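Local coordinates for protein beta-fructofuranosidase, insoluble isoenzyme CWINV1 (Arabidopsis thaliana, PDB 2OXB) that hydrolyses sucrose and 1-kestose, and, to a lesser extent, neokestose and levan, as a secreted cell-wall invertase of glycoside hydrolase family 32, at residues Tyr94-Gln105 with Asn139-Thr147; Gln366-Arg376 with Ser520-Met531. The protein carries 1 engineered substitution. All coordinates share one frame; numbering follows the deposited sequence.

Contact 1 (Tyr94-Gln105 with Asn139-Thr147) lies in the N-terminal catalytic domain and contact 2 (Gln366-Arg376 with Ser520-Met531) in the C-terminal domain. Their centres are about 47 Å apart, on opposite sides of the chain's centre, and they share no strand. Contact 1 is mostly buried. It sets a hairpin against an irregular loop, and glutamine and threonine side chains do much of the bonding to that loop's backbone. Its loop reaches the bound fructose. Contact 2 is partly buried and pairs two neighbouring strands of one sheet. Backbone bonds dominate there, with mainly aliphatic residues and Phe373 on one face, and mostly charged or polar groups with Trp529 and Leu372 on the other.

Contact 1 (Tyr94-Gln105 with Asn139-Thr147); sequences YTGIDPKNQQVQ and NASSFRDPT. With NAG (2-acetamido-2-deoxy-beta-D-glucopyranose), chain E; FRU (beta-D-fructofuranose), chain B.
Gln103 reaches from its strand into the loop 139-147. Its CB lies 3.3 Å from both Ala140 O and Phe143 O. CG runs past Ala140 O toward Arg144 CB, and CD lies near Ser141 C and Arg144 NE. At the tip, OE1 accepts a hydrogen bond from Phe143 N, modelled doubtfully short, with the donor 35° above the carbonyl plane. OE1 also sits over one face of the Arg144 guanidinium, whose plane is 27° from that of the amide. Gln103 NE2 lies 2.9 Å from Ser141 O. The chain is extended beyond CG (chi2 154°), which takes the amide past Ala140 to the backbone of Ser141 and Phe143. Gln103 N donates a backbone hydrogen bond to Ala140 O. The hairpin of strands 93-97 and 103-110 belongs to one four-stranded blade of the five-bladed beta-propeller of family 32. The loop leads from Asn139, which carries an N-linked glycan, to the substrate-binding residues Arg144 and Asp145. Thr95 grips this second end: its OG1 accepts from Asp145 N at 2.9 Å, and its CG2 packs against Arg144 CB. Asp145 bonds fructose O4 through OD1 and O3 through OD2. Cys200 N is a further donor to Asp145 OD2, and Ser79, Gln35 and the engineered Gln199 also bond the sugar.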
# COMPACT_ATOMS: atom_id res chain seq x y z
N TYR A 94 -7.10 -9.84 16.93
CA TYR A 94 -8.09 -9.05 16.20
C TYR A 94 -9.05 -8.34 17.15
O TYR A 94 -9.30 -8.79 18.28
CB TYR A 94 -8.88 -9.92 15.23
CG TYR A 94 -10.00 -10.69 15.87
CD1 TYR A 94 -11.29 -10.19 15.90
CD2 TYR A 94 -9.76 -11.92 16.48
CE1 TYR A 94 -12.33 -10.89 16.50
CE2 TYR A 94 -10.79 -12.62 17.08
CZ TYR A 94 -12.07 -12.11 17.09
OH TYR A 94 -13.08 -12.83 17.70
N THR A 95 -9.58 -7.21 16.67
CA THR A 95 -10.52 -6.37 17.40
C THR A 95 -11.97 -6.80 17.16
O THR A 95 -12.48 -6.69 16.05
CB THR A 95 -10.42 -4.88 16.96
OG1 THR A 95 -9.05 -4.46 16.96
CG2 THR A 95 -11.22 -3.97 17.91
N GLY A 96 -12.63 -7.27 18.21
CA GLY A 96 -14.02 -7.66 18.09
C GLY A 96 -14.90 -6.62 18.77
O GLY A 96 -14.43 -5.81 19.56
N ILE A 97 -16.19 -6.63 18.46
CA ILE A 97 -17.10 -5.68 19.09
C ILE A 97 -18.05 -6.48 19.97
O ILE A 97 -18.83 -7.29 19.46
CB ILE A 97 -17.93 -4.90 18.02
CG1 ILE A 97 -17.07 -4.63 16.78
CG2 ILE A 97 -18.44 -3.59 18.62
CD1 ILE A 97 -15.80 -3.82 17.07
N ASP A 98 -17.98 -6.28 21.28
CA ASP A 98 -18.83 -7.01 22.22
C ASP A 98 -20.29 -6.51 22.23
O ASP A 98 -20.61 -5.50 21.59
CB ASP A 98 -18.24 -6.96 23.63
CG ASP A 98 -18.02 -5.54 24.13
OD1 ASP A 98 -18.83 -4.65 23.82
OD2 ASP A 98 -17.01 -5.34 24.85
N PRO A 99 -21.18 -7.22 22.95
CA PRO A 99 -22.60 -6.84 23.02
C PRO A 99 -22.95 -5.40 23.34
O PRO A 99 -24.08 -4.98 23.13
CB PRO A 99 -23.18 -7.83 24.02
CG PRO A 99 -22.01 -8.25 24.83
CD PRO A 99 -20.92 -8.38 23.82
N LYS A 100 -21.99 -4.64 23.85
CA LYS A 100 -22.26 -3.25 24.14
C LYS A 100 -21.35 -2.38 23.30
O LYS A 100 -20.66 -1.51 23.81
CB LYS A 100 -22.08 -2.94 25.64
CG LYS A 100 -20.69 -3.22 26.20
CD LYS A 100 -20.59 -2.78 27.68
CE LYS A 100 -19.32 -3.32 28.38
NZ LYS A 100 -19.20 -2.89 29.81
N ASN A 101 -21.33 -2.66 22.00
CA ASN A 101 -20.52 -1.91 21.05
C ASN A 101 -19.28 -1.18 21.59
O ASN A 101 -19.28 0.05 21.69
CB ASN A 101 -21.44 -0.92 20.33
CG ASN A 101 -22.24 -1.58 19.22
OD1 ASN A 101 -21.73 -1.79 18.12
ND2 ASN A 101 -23.50 -1.92 19.51
N GLN A 102 -18.24 -1.92 21.93
CA GLN A 102 -17.00 -1.32 22.43
C GLN A 102 -15.80 -2.15 21.99
O GLN A 102 -15.69 -3.34 22.29
CB GLN A 102 -17.03 -1.17 23.96
CG GLN A 102 -16.38 -2.31 24.74
CD GLN A 102 -16.59 -2.19 26.25
OE1 GLN A 102 -16.52 -1.10 26.82
NE2 GLN A 102 -16.83 -3.32 26.90
N GLN A 103 -14.90 -1.51 21.26
CA GLN A 103 -13.71 -2.17 20.72
C GLN A 103 -12.79 -2.88 21.68
O GLN A 103 -11.92 -2.27 22.32
CB GLN A 103 -12.91 -1.17 19.91
CG GLN A 103 -13.58 -0.81 18.63
CD GLN A 103 -13.17 0.54 18.17
OE1 GLN A 103 -12.01 0.91 18.31
NE2 GLN A 103 -14.12 1.29 17.60
N VAL A 104 -12.96 -4.20 21.74
CA VAL A 104 -12.15 -5.05 22.59
C VAL A 104 -11.16 -5.83 21.72
O VAL A 104 -11.35 -5.96 20.51
CB VAL A 104 -13.01 -6.06 23.38
CG1 VAL A 104 -13.83 -5.33 24.41
CG2 VAL A 104 -13.93 -6.81 22.43
N GLN A 105 -10.10 -6.32 22.35
CA GLN A 105 -9.08 -7.09 21.67
C GLN A 105 -9.15 -8.54 22.06
O GLN A 105 -9.13 -8.87 23.24
CB GLN A 105 -7.69 -6.56 22.02
CG GLN A 105 -7.54 -5.13 21.64
CD GLN A 105 -7.88 -4.90 20.19
OE1 GLN A 105 -8.25 -3.79 19.80
NE2 GLN A 105 -7.75 -5.94 19.37
N ASN A 139 -11.67 5.99 24.76
CA ASN A 139 -12.78 5.95 23.83
C ASN A 139 -12.98 4.49 23.41
O ASN A 139 -12.27 3.99 22.53
CB ASN A 139 -12.46 6.78 22.58
CG ASN A 139 -13.13 8.15 22.58
OD1 ASN A 139 -13.04 8.90 23.55
ND2 ASN A 139 -13.78 8.48 21.47
N ALA A 140 -13.93 3.81 24.03
CA ALA A 140 -14.19 2.41 23.70
C ALA A 140 -14.51 2.26 22.21
O ALA A 140 -14.48 1.15 21.68
CB ALA A 140 -15.35 1.88 24.54
N SER A 141 -14.81 3.37 21.55
CA SER A 141 -15.12 3.37 20.13
C SER A 141 -13.91 3.78 19.31
O SER A 141 -14.03 4.12 18.14
CB SER A 141 -16.28 4.33 19.84
OG SER A 141 -17.45 3.91 20.50
N SER A 142 -12.74 3.74 19.95
CA SER A 142 -11.50 4.09 19.28
C SER A 142 -10.32 3.36 19.90
O SER A 142 -9.38 3.98 20.38
CB SER A 142 -11.28 5.60 19.34
OG SER A 142 -11.44 6.17 18.04
N PHE A 143 -10.38 2.02 19.87
CA PHE A 143 -9.34 1.14 20.42
C PHE A 143 -9.28 -0.17 19.62
O PHE A 143 -9.64 -1.24 20.12
CB PHE A 143 -9.64 0.83 21.89
CG PHE A 143 -8.64 -0.09 22.55
CD1 PHE A 143 -7.29 0.22 22.54
CD2 PHE A 143 -9.07 -1.23 23.21
CE1 PHE A 143 -6.36 -0.60 23.20
CE2 PHE A 143 -8.15 -2.05 23.87
CZ PHE A 143 -6.80 -1.74 23.86
N ARG A 144 -8.81 -0.08 18.38
CA ARG A 144 -8.74 -1.24 17.53
C ARG A 144 -7.48 -1.31 16.67
O ARG A 144 -6.62 -0.43 16.73
CB ARG A 144 -9.99 -1.29 16.62
CG ARG A 144 -9.80 -0.72 15.21
CD ARG A 144 -9.91 0.80 15.12
NE ARG A 144 -11.29 1.27 15.24
CZ ARG A 144 -11.64 2.55 15.18
NH1 ARG A 144 -10.71 3.47 15.01
NH2 ARG A 144 -12.90 2.90 15.31
N ASP A 145 -7.41 -2.37 15.88
CA ASP A 145 -6.31 -2.61 14.95
C ASP A 145 -4.97 -2.93 15.57
O ASP A 145 -4.01 -2.19 15.41
CB ASP A 145 -6.19 -1.42 14.02
CG ASP A 145 -7.47 -1.15 13.30
OD1 ASP A 145 -8.31 -2.07 13.24
OD2 ASP A 145 -7.65 -0.03 12.78
N PRO A 146 -4.90 -4.04 16.31
CA PRO A 146 -3.66 -4.46 16.96
C PRO A 146 -2.67 -4.99 15.93
O PRO A 146 -3.02 -5.74 15.01
CB PRO A 146 -4.12 -5.54 17.93
CG PRO A 146 -5.28 -6.16 17.21
CD PRO A 146 -6.01 -4.95 16.66
N THR A 147 -1.42 -4.59 16.11
CA THR A 147 -0.32 -4.98 15.24
C THR A 147 0.20 -6.36 15.62
O THR A 147 -0.30 -7.02 16.53
CB THR A 147 0.86 -4.03 15.42
OG1 THR A 147 1.44 -4.25 16.72
CG2 THR A 147 0.42 -2.61 15.32
C1 NAG E . -15.04 9.22 21.51
C2 NAG E . -15.64 9.34 20.10
C3 NAG E . -17.01 10.04 20.13
C4 NAG E . -17.93 9.37 21.15
C5 NAG E . -17.21 9.32 22.51
C6 NAG E . -18.03 8.63 23.57
C7 NAG E . -14.33 9.57 18.09
C8 NAG E . -15.13 9.93 16.84
N2 NAG E . -14.74 10.09 19.24
O3 NAG E . -17.61 10.01 18.84
O4 NAG E . -19.14 10.08 21.27
O5 NAG E . -15.98 8.59 22.39
O6 NAG E . -17.67 7.26 23.66
O7 NAG E . -13.37 8.82 18.01
C1 FRU B . -9.95 0.85 8.09
C2 FRU B . -10.98 0.49 9.16
C3 FRU B . -10.30 -0.09 10.42
C4 FRU B . -11.31 -1.07 10.95
C5 FRU B . -11.99 -1.53 9.67
C6 FRU B . -13.50 -1.67 9.78
O1 FRU B . -9.11 1.91 8.51
O2 FRU B . -11.94 1.53 9.59
O3 FRU B . -9.98 0.89 11.40
O4 FRU B . -10.69 -2.15 11.64
O5 FRU B . -11.74 -0.57 8.65
O6 FRU B . -13.78 -2.79 10.60

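Contact 2 (Gln366-Arg376 with Ser520-Met531); sequences QADVEVLFKVR and SVDVLNLNAWSM
Asp368 turns its CG away from the backbone N (chi1 -172°), whereas Trp529 sets its CG anti to the carbonyl carbon (chi1 -60°). The two side chains then run side by side. Asp368 CB meets the indole edge in plane, 3.7 Å from Trp529 CE3, and the carboxylate stands 83° to the ring. Glu370, extended, brings OE1 to the same edge, 3.6 Å from Trp529 CZ3. Asp368 OD2 makes its salt bridges outside this pair, with Arg476 and Arg339, and Arg339 also makes a cation-pi contact with Trp529. Asp368 O accepts from Trp529 N at 2.9 Å. The strands 367-374 and 525-530 are antiparallel neighbours in a six-stranded sheet of the C-terminal beta-sandwich. On the sheet face of Val371, Leu526 and Phe373, Leu526 CD1 packs against Val371 CG2, and Val371 CG1 and Val523 CG1 also meet. This face turns to the other sheet, where Leu411 touches Val371, and Phe409 meets the Phe373 ring edge-to-face. The chain turns a corner at Leu524, whose N still donates to Leu372 O; beyond it Lys374 and Asp522 exchange backbone hydrogen bonds. Beside them, Asp522 OD2 takes a salt bridge from Arg376 NH1 at 3.2 Å and a long one from Lys374 NZ at 3.7 Å. At the far end, Gln366 NE2 donates to Met531 O in a bond modelled doubtfully short.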
# COMPACT_ATOMS: atom_id res chain seq x y z
N GLN A 366 -4.15 -4.94 -19.63
CA GLN A 366 -3.71 -5.94 -18.65
C GLN A 366 -2.24 -6.28 -18.84
O GLN A 366 -1.88 -7.44 -19.04
CB GLN A 366 -4.57 -7.19 -18.81
CG GLN A 366 -4.61 -8.09 -17.57
CD GLN A 366 -5.52 -9.30 -17.76
OE1 GLN A 366 -6.72 -9.16 -17.99
NE2 GLN A 366 -4.95 -10.50 -17.68
N ALA A 367 -1.39 -5.26 -18.74
CA ALA A 367 0.04 -5.45 -18.96
C ALA A 367 0.98 -4.79 -17.96
O ALA A 367 0.57 -4.06 -17.07
CB ALA A 367 0.39 -4.97 -20.37
N ASP A 368 2.27 -5.05 -18.14
CA ASP A 368 3.31 -4.49 -17.29
C ASP A 368 4.10 -3.50 -18.15
O ASP A 368 4.78 -3.90 -19.11
CB ASP A 368 4.24 -5.61 -16.82
CG ASP A 368 5.24 -5.14 -15.77
OD1 ASP A 368 5.75 -4.01 -15.89
OD2 ASP A 368 5.53 -5.91 -14.83
N VAL A 369 4.01 -2.22 -17.82
CA VAL A 369 4.73 -1.22 -18.59
C VAL A 369 6.02 -0.88 -17.87
O VAL A 369 6.13 -1.06 -16.67
CB VAL A 369 3.93 0.09 -18.76
CG1 VAL A 369 4.58 0.94 -19.85
CG2 VAL A 369 2.48 -0.22 -19.08
N GLU A 370 7.00 -0.39 -18.61
CA GLU A 370 8.28 -0.04 -18.00
C GLU A 370 9.11 0.79 -18.99
O GLU A 370 9.43 0.34 -20.08
CB GLU A 370 9.00 -1.32 -17.57
CG GLU A 370 10.16 -1.11 -16.63
CD GLU A 370 10.67 -2.41 -16.02
OE1 GLU A 370 9.84 -3.21 -15.53
OE2 GLU A 370 11.91 -2.63 -16.00
N VAL A 371 9.43 2.03 -18.60
CA VAL A 371 10.19 2.94 -19.46
C VAL A 371 11.44 3.48 -18.75
O VAL A 371 11.53 3.48 -17.52
CB VAL A 371 9.34 4.17 -19.88
CG1 VAL A 371 9.94 4.85 -21.10
CG2 VAL A 371 7.90 3.76 -20.14
N LEU A 372 12.39 3.94 -19.55
CA LEU A 372 13.62 4.52 -19.02
C LEU A 372 13.85 5.78 -19.83
O LEU A 372 14.43 5.73 -20.92
CB LEU A 372 14.78 3.53 -19.17
CG LEU A 372 15.42 2.97 -17.88
CD1 LEU A 372 14.41 2.16 -17.08
CD2 LEU A 372 16.63 2.11 -18.24
N PHE A 373 13.38 6.91 -19.32
CA PHE A 373 13.51 8.18 -20.01
C PHE A 373 14.89 8.80 -19.81
O PHE A 373 15.48 8.69 -18.73
CB PHE A 373 12.45 9.17 -19.53
CG PHE A 373 11.04 8.78 -19.86
CD1 PHE A 373 10.57 8.87 -21.16
CD2 PHE A 373 10.16 8.37 -18.85
CE1 PHE A 373 9.24 8.56 -21.45
CE2 PHE A 373 8.84 8.07 -19.13
CZ PHE A 373 8.37 8.16 -20.43
N LYS A 374 15.40 9.44 -20.86
CA LYS A 374 16.70 10.09 -20.85
C LYS A 374 16.50 11.56 -21.14
O LYS A 374 15.89 11.92 -22.14
CB LYS A 374 17.62 9.46 -21.90
CG LYS A 374 18.83 10.29 -22.29
CD LYS A 374 19.63 9.61 -23.42
CE LYS A 374 20.67 10.55 -24.06
NZ LYS A 374 20.03 11.72 -24.77
N VAL A 375 17.00 12.41 -20.26
CA VAL A 375 16.86 13.84 -20.42
C VAL A 375 18.21 14.51 -20.70
O VAL A 375 19.12 14.45 -19.87
CB VAL A 375 16.25 14.49 -19.15
CG1 VAL A 375 16.27 16.01 -19.26
CG2 VAL A 375 14.84 14.00 -18.94
N ARG A 376 18.33 15.14 -21.86
CA ARG A 376 19.58 15.82 -22.19
C ARG A 376 19.45 17.28 -21.80
O ARG A 376 18.36 17.86 -21.81
CB ARG A 376 19.91 15.68 -23.68
CG ARG A 376 18.88 16.23 -24.65
CD ARG A 376 19.52 16.35 -26.03
NE ARG A 376 18.57 16.81 -27.03
CZ ARG A 376 17.44 16.18 -27.33
NH1 ARG A 376 17.11 15.07 -26.68
NH2 ARG A 376 16.63 16.68 -28.25
N SER A 520 12.33 18.24 -26.07
CA SER A 520 12.08 16.85 -26.44
C SER A 520 12.98 15.89 -25.64
O SER A 520 14.18 16.12 -25.52
CB SER A 520 12.35 16.66 -27.94
OG SER A 520 11.52 17.49 -28.74
N VAL A 521 12.40 14.83 -25.10
CA VAL A 521 13.18 13.85 -24.34
C VAL A 521 13.32 12.57 -25.14
O VAL A 521 12.59 12.37 -26.12
CB VAL A 521 12.51 13.52 -22.99
CG1 VAL A 521 12.64 14.71 -22.04
CG2 VAL A 521 11.05 13.17 -23.20
N ASP A 522 14.23 11.69 -24.74
CA ASP A 522 14.46 10.42 -25.45
C ASP A 522 14.05 9.16 -24.67
O ASP A 522 14.12 9.11 -23.44
CB ASP A 522 15.94 10.30 -25.87
CG ASP A 522 16.26 11.09 -27.13
OD1 ASP A 522 15.55 10.92 -28.15
OD2 ASP A 522 17.23 11.86 -27.13
N VAL A 523 13.63 8.14 -25.41
CA VAL A 523 13.23 6.87 -24.82
C VAL A 523 14.43 5.94 -24.98
O VAL A 523 14.68 5.41 -26.05
CB VAL A 523 11.99 6.27 -25.55
CG1 VAL A 523 11.48 5.04 -24.80
CG2 VAL A 523 10.89 7.32 -25.64
N LEU A 524 15.18 5.76 -23.91
CA LEU A 524 16.35 4.91 -23.94
C LEU A 524 15.94 3.46 -24.15
O LEU A 524 16.68 2.67 -24.74
CB LEU A 524 17.11 5.04 -22.63
CG LEU A 524 18.50 4.41 -22.61
CD1 LEU A 524 19.46 5.27 -23.40
CD2 LEU A 524 18.95 4.28 -21.17
N ASN A 525 14.75 3.13 -23.66
CA ASN A 525 14.22 1.79 -23.75
C ASN A 525 12.80 1.78 -23.19
O ASN A 525 12.41 2.69 -22.46
CB ASN A 525 15.10 0.84 -22.93
CG ASN A 525 14.79 -0.60 -23.18
OD1 ASN A 525 15.34 -1.48 -22.52
ND2 ASN A 525 13.90 -0.86 -24.13
N LEU A 526 12.02 0.76 -23.55
CA LEU A 526 10.64 0.62 -23.06
C LEU A 526 10.12 -0.78 -23.37
O LEU A 526 10.09 -1.21 -24.52
CB LEU A 526 9.72 1.69 -23.69
CG LEU A 526 8.19 1.53 -23.70
CD1 LEU A 526 7.68 1.21 -22.31
CD2 LEU A 526 7.54 2.80 -24.22
N ASN A 527 9.71 -1.50 -22.32
CA ASN A 527 9.19 -2.84 -22.48
C ASN A 527 7.78 -2.97 -21.90
O ASN A 527 7.53 -2.68 -20.73
CB ASN A 527 10.12 -3.88 -21.83
CG ASN A 527 11.46 -4.01 -22.56
OD1 ASN A 527 12.19 -4.98 -22.35
ND2 ASN A 527 11.77 -3.05 -23.41
N ALA A 528 6.87 -3.40 -22.76
CA ALA A 528 5.48 -3.61 -22.38
C ALA A 528 5.24 -5.11 -22.50
O ALA A 528 5.47 -5.71 -23.56
CB ALA A 528 4.57 -2.85 -23.34
N TRP A 529 4.79 -5.73 -21.42
CA TRP A 529 4.52 -7.15 -21.45
C TRP A 529 3.05 -7.40 -21.19
O TRP A 529 2.50 -6.91 -20.20
CB TRP A 529 5.34 -7.87 -20.38
CG TRP A 529 6.80 -7.71 -20.52
CD1 TRP A 529 7.59 -8.24 -21.50
CD2 TRP A 529 7.67 -6.98 -19.66
NE1 TRP A 529 8.90 -7.87 -21.31
CE2 TRP A 529 8.97 -7.10 -20.18
CE3 TRP A 529 7.47 -6.22 -18.50
CZ2 TRP A 529 10.08 -6.49 -19.57
CZ3 TRP A 529 8.57 -5.62 -17.90
CH2 TRP A 529 9.86 -5.76 -18.44
N SER A 530 2.40 -8.14 -22.08
CA SER A 530 1.00 -8.47 -21.89
C SER A 530 0.98 -9.34 -20.63
O SER A 530 1.97 -10.02 -20.34
CB SER A 530 0.45 -9.25 -23.09
OG SER A 530 0.15 -8.40 -24.18
N MET A 531 -0.12 -9.31 -19.89
CA MET A 531 -0.23 -10.08 -18.65
C MET A 531 -1.42 -11.04 -18.59
O MET A 531 -2.58 -10.62 -18.60
CB MET A 531 -0.32 -9.13 -17.45
CG MET A 531 0.92 -8.30 -17.16
SD MET A 531 2.18 -9.19 -16.23
CE MET A 531 1.44 -9.23 -14.60